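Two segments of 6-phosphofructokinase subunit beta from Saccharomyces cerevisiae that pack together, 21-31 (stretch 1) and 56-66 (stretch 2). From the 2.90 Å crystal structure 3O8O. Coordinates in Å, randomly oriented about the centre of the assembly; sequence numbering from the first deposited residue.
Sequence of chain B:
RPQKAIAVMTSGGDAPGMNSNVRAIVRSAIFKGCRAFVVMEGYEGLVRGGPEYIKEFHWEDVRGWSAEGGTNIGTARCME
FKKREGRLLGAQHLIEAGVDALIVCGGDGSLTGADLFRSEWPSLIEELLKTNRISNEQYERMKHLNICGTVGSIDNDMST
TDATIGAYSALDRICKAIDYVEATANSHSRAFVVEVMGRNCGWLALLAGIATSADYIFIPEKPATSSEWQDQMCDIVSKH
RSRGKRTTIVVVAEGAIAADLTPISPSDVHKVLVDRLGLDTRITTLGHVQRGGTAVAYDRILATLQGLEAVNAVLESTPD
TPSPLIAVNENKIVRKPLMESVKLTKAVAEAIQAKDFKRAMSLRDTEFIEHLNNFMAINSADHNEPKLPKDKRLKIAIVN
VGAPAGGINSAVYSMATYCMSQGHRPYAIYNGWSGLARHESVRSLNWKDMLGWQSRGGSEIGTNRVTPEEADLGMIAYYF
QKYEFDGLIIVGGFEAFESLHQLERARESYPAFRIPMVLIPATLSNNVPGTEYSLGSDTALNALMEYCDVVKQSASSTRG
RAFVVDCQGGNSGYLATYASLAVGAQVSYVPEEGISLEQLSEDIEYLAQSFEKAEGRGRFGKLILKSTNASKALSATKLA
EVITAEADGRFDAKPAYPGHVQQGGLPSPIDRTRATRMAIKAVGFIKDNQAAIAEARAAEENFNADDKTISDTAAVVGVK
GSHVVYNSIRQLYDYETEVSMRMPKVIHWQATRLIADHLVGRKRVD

Stretch 1, residues 21-31: NVRAIVRSAIF
Stretch 2 56-66: EFHWEDVRGWS

Residues 21-31 form a regular stretch of helix that continues at both ends. Its i to i+4 hydrogen bonds run from I25 N to N21 O through F31 N to R27 O. Residues 56-66 begin as strand, pass through a 3-10 segment at 60-61, and make a type II turn from V62 to W65. In that turn W65 N donates to V62 O at 3.0 Å. G64 takes phi 76°, a value that favours glycine. A second 3-10 segment starts at W65.

The register is set by two close CA pairs, R23 with V62 at 5.3 Å and R27 with W59 at 6.0 Å. Thus the second stretch descends the helix, with F57 and W59 near its later turns and W65 near its start. Together the stretches bury 647 Å².

R27 is the centre of the contact. Its CA-to-CB bond points sideways, but chi1 m (-67°), chi2 m (-73°), chi3 t and chi4 72° bring its end nearer. NE donates to W59 O at 2.9 Å, and NH2 donates to the same W59 O at 3.0 Å. The guanidinium lies flat on the W59 indole, centres 3.6 Å apart and planes at 7°. R27 CZ is 3.6 Å from the centroid of the five-membered ring, a cation-pi contact. R27 CD sits 3.1 Å from the centroid of the six-membered ring. The long aliphatic chain lets the flat, charged guanidinium lie on the W59 ring while its NE and NH2 donate to the carbonyl of the same residue. V62 CG2 covers the opposite guanidinium face, 3.6 Å from R27 NE. NH1 is satisfied elsewhere in the structure.

W59 has chi1 t (-165°) and chi2 -86°, which present a ring face to R27. I30 CG2 meets the ring edge, 3.9 Å from W59 CE3. I30 is m,t, and its CD1 reaches to 3.1 Å from W59 N, a tight approach.

V22 and V26 point toward the second stretch, both with chi1 t. V26 CG2 lies 3.9 Å from V62 CG1, and V26 CG1 lies 4.0 Å from F57 CB. V22 CG1 packs 3.5 Å from W65 CZ3. These short, branched side chains fill the buried space without polar groups. V62, chi1 m, points toward the helix and splits its methyls: CG1 faces V26, while CG2 reaches R27 and also R23 CG at 3.7 Å. R23, chi1 t, uses its aliphatic part here. R23 CB is 4.1 Å from W65 CB.

Two local bonds brace the loop. H58 N donates to D61 OD2 at 2.6 Å, and R63 NE donates to E60 O at 3.3 Å.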

# COMPACT_ATOMS: atom_id res chain seq x y z
N ASN B 21 -13.60 -18.61 -34.78
CA ASN B 21 -14.79 -18.41 -35.61
C ASN B 21 -15.89 -19.39 -35.17
O ASN B 21 -17.01 -19.01 -34.82
CB ASN B 21 -14.47 -18.62 -37.11
CG ASN B 21 -15.50 -17.97 -38.02
OD1 ASN B 21 -15.76 -16.76 -37.92
ND2 ASN B 21 -16.10 -18.75 -38.91
N VAL B 22 -15.55 -20.67 -35.17
CA VAL B 22 -16.51 -21.65 -34.73
C VAL B 22 -17.07 -21.25 -33.36
O VAL B 22 -18.27 -21.19 -33.16
CB VAL B 22 -15.85 -23.04 -34.65
CG1 VAL B 22 -16.76 -24.03 -34.00
CG2 VAL B 22 -15.52 -23.52 -36.03
N ARG B 23 -16.17 -20.96 -32.43
CA ARG B 23 -16.57 -20.59 -31.07
C ARG B 23 -17.60 -19.48 -31.00
O ARG B 23 -18.60 -19.62 -30.31
CB ARG B 23 -15.35 -20.16 -30.28
CG ARG B 23 -15.63 -19.87 -28.83
CD ARG B 23 -15.00 -18.56 -28.40
NE ARG B 23 -14.97 -18.48 -26.96
CZ ARG B 23 -15.06 -17.36 -26.26
NH1 ARG B 23 -15.18 -16.19 -26.88
NH2 ARG B 23 -15.04 -17.41 -24.93
N ALA B 24 -17.36 -18.38 -31.70
CA ALA B 24 -18.31 -17.28 -31.68
C ALA B 24 -19.63 -17.70 -32.30
O ALA B 24 -20.69 -17.45 -31.73
CB ALA B 24 -17.74 -16.06 -32.41
N ILE B 25 -19.57 -18.36 -33.46
CA ILE B 25 -20.77 -18.83 -34.14
C ILE B 25 -21.64 -19.70 -33.24
O ILE B 25 -22.84 -19.48 -33.13
CB ILE B 25 -20.42 -19.63 -35.40
CG1 ILE B 25 -19.89 -18.67 -36.48
CG2 ILE B 25 -21.65 -20.39 -35.89
CD1 ILE B 25 -19.30 -19.34 -37.69
N VAL B 26 -21.04 -20.68 -32.58
CA VAL B 26 -21.78 -21.55 -31.68
C VAL B 26 -22.40 -20.73 -30.56
O VAL B 26 -23.58 -20.89 -30.27
CB VAL B 26 -20.88 -22.63 -31.06
CG1 VAL B 26 -21.67 -23.44 -30.03
CG2 VAL B 26 -20.34 -23.55 -32.13
N ARG B 27 -21.62 -19.85 -29.93
CA ARG B 27 -22.11 -19.03 -28.82
C ARG B 27 -23.18 -18.04 -29.27
O ARG B 27 -24.24 -17.92 -28.64
CB ARG B 27 -20.98 -18.24 -28.14
CG ARG B 27 -19.96 -19.09 -27.38
CD ARG B 27 -20.54 -19.60 -26.13
NE ARG B 27 -19.67 -20.53 -25.41
CZ ARG B 27 -18.55 -20.19 -24.76
NH1 ARG B 27 -18.16 -18.94 -24.73
NH2 ARG B 27 -17.85 -21.12 -24.12
N SER B 28 -22.88 -17.32 -30.35
CA SER B 28 -23.80 -16.34 -30.91
C SER B 28 -25.15 -17.00 -31.17
O SER B 28 -26.20 -16.47 -30.82
CB SER B 28 -23.25 -15.78 -32.22
OG SER B 28 -21.98 -15.16 -32.04
N ALA B 29 -25.11 -18.16 -31.81
CA ALA B 29 -26.33 -18.89 -32.08
C ALA B 29 -27.06 -19.15 -30.76
O ALA B 29 -28.20 -18.71 -30.60
CB ALA B 29 -26.00 -20.22 -32.79
N ILE B 30 -26.41 -19.86 -29.83
CA ILE B 30 -27.04 -20.19 -28.55
C ILE B 30 -27.57 -18.98 -27.84
O ILE B 30 -28.59 -19.05 -27.15
CB ILE B 30 -26.09 -20.90 -27.58
CG1 ILE B 30 -25.57 -22.20 -28.21
CG2 ILE B 30 -26.83 -21.24 -26.29
CD1 ILE B 30 -24.77 -23.11 -27.24
N PHE B 31 -26.87 -17.86 -28.01
CA PHE B 31 -27.28 -16.61 -27.40
C PHE B 31 -28.60 -16.13 -28.00
O PHE B 31 -29.52 -15.75 -27.26
CB PHE B 31 -26.21 -15.55 -27.61
CG PHE B 31 -26.48 -14.25 -26.90
CD1 PHE B 31 -26.38 -14.16 -25.51
CD2 PHE B 31 -26.84 -13.11 -27.63
CE1 PHE B 31 -26.62 -12.96 -24.85
CE2 PHE B 31 -27.09 -11.89 -26.98
CZ PHE B 31 -26.98 -11.82 -25.59
N GLU B 56 -24.73 -31.65 -32.26
CA GLU B 56 -25.25 -30.46 -31.59
C GLU B 56 -24.30 -30.08 -30.46
O GLU B 56 -23.90 -30.91 -29.65
CB GLU B 56 -26.65 -30.71 -31.01
CG GLU B 56 -27.17 -29.56 -30.18
CD GLU B 56 -28.59 -29.77 -29.70
OE1 GLU B 56 -28.85 -30.74 -28.94
OE2 GLU B 56 -29.47 -28.97 -30.08
N PHE B 57 -23.93 -28.81 -30.44
CA PHE B 57 -22.99 -28.29 -29.46
C PHE B 57 -23.67 -27.44 -28.42
O PHE B 57 -24.72 -26.83 -28.67
CB PHE B 57 -21.93 -27.45 -30.15
CG PHE B 57 -20.62 -28.16 -30.37
CD1 PHE B 57 -20.58 -29.52 -30.61
CD2 PHE B 57 -19.42 -27.43 -30.38
CE1 PHE B 57 -19.36 -30.14 -30.86
CE2 PHE B 57 -18.19 -28.05 -30.63
CZ PHE B 57 -18.17 -29.40 -30.86
N HIS B 58 -23.04 -27.40 -27.26
CA HIS B 58 -23.53 -26.61 -26.15
C HIS B 58 -22.50 -25.59 -25.73
O HIS B 58 -21.30 -25.80 -25.91
CB HIS B 58 -23.87 -27.54 -24.99
CG HIS B 58 -24.97 -28.49 -25.32
ND1 HIS B 58 -26.19 -28.08 -25.83
CD2 HIS B 58 -25.03 -29.84 -25.26
CE1 HIS B 58 -26.94 -29.13 -26.08
NE2 HIS B 58 -26.26 -30.22 -25.75
N TRP B 59 -22.97 -24.48 -25.19
CA TRP B 59 -22.10 -23.39 -24.75
C TRP B 59 -20.71 -23.83 -24.30
O TRP B 59 -19.70 -23.33 -24.81
CB TRP B 59 -22.80 -22.65 -23.63
CG TRP B 59 -22.21 -21.33 -23.32
CD1 TRP B 59 -21.16 -21.06 -22.49
CD2 TRP B 59 -22.63 -20.09 -23.86
NE1 TRP B 59 -20.91 -19.71 -22.48
CE2 TRP B 59 -21.80 -19.09 -23.31
CE3 TRP B 59 -23.63 -19.72 -24.76
CZ2 TRP B 59 -21.94 -17.75 -23.63
CZ3 TRP B 59 -23.78 -18.38 -25.08
CH2 TRP B 59 -22.94 -17.41 -24.52
N GLU B 60 -20.65 -24.75 -23.35
CA GLU B 60 -19.36 -25.19 -22.83
C GLU B 60 -18.49 -25.97 -23.85
O GLU B 60 -17.29 -26.15 -23.64
CB GLU B 60 -19.57 -26.05 -21.58
CG GLU B 60 -20.75 -27.02 -21.73
CD GLU B 60 -20.53 -28.36 -21.05
OE1 GLU B 60 -20.56 -28.43 -19.80
OE2 GLU B 60 -20.32 -29.36 -21.79
N ASP B 61 -19.08 -26.42 -24.94
CA ASP B 61 -18.30 -27.19 -25.89
C ASP B 61 -17.18 -26.48 -26.67
O ASP B 61 -16.24 -27.12 -27.14
CB ASP B 61 -19.23 -27.92 -26.86
CG ASP B 61 -20.05 -28.99 -26.17
OD1 ASP B 61 -19.53 -29.65 -25.24
OD2 ASP B 61 -21.21 -29.17 -26.56
N VAL B 62 -17.28 -25.17 -26.82
CA VAL B 62 -16.23 -24.46 -27.52
C VAL B 62 -15.33 -23.73 -26.50
O VAL B 62 -14.52 -22.88 -26.86
CB VAL B 62 -16.80 -23.46 -28.49
CG1 VAL B 62 -17.37 -24.20 -29.66
CG2 VAL B 62 -17.86 -22.58 -27.79
N ARG B 63 -15.50 -24.08 -25.23
CA ARG B 63 -14.74 -23.48 -24.15
C ARG B 63 -13.25 -23.57 -24.43
O ARG B 63 -12.74 -24.62 -24.76
CB ARG B 63 -15.15 -24.16 -22.83
CG ARG B 63 -14.03 -24.53 -21.89
CD ARG B 63 -14.57 -25.34 -20.69
NE ARG B 63 -15.24 -26.56 -21.10
CZ ARG B 63 -15.01 -27.77 -20.58
NH1 ARG B 63 -14.13 -27.96 -19.60
NH2 ARG B 63 -15.67 -28.82 -21.06
N GLY B 64 -12.57 -22.42 -24.34
CA GLY B 64 -11.14 -22.36 -24.57
C GLY B 64 -10.66 -22.44 -26.02
O GLY B 64 -9.46 -22.39 -26.30
N TRP B 65 -11.59 -22.54 -26.94
CA TRP B 65 -11.23 -22.65 -28.34
C TRP B 65 -10.46 -21.51 -28.97
O TRP B 65 -9.62 -21.73 -29.84
CB TRP B 65 -12.49 -22.92 -29.14
CG TRP B 65 -12.89 -24.31 -29.00
CD1 TRP B 65 -12.72 -25.10 -27.90
CD2 TRP B 65 -13.53 -25.12 -29.98
NE1 TRP B 65 -13.21 -26.35 -28.14
CE2 TRP B 65 -13.72 -26.39 -29.41
CE3 TRP B 65 -13.96 -24.90 -31.29
CZ2 TRP B 65 -14.32 -27.44 -30.10
CZ3 TRP B 65 -14.55 -25.92 -31.98
CH2 TRP B 65 -14.73 -27.19 -31.39
N SER B 66 -10.74 -20.28 -28.55
CA SER B 66 -10.07 -19.12 -29.10
C SER B 66 -8.54 -19.24 -29.04
O SER B 66 -7.82 -18.49 -29.70
CB SER B 66 -10.51 -17.87 -28.36
OG SER B 66 -10.79 -16.83 -29.27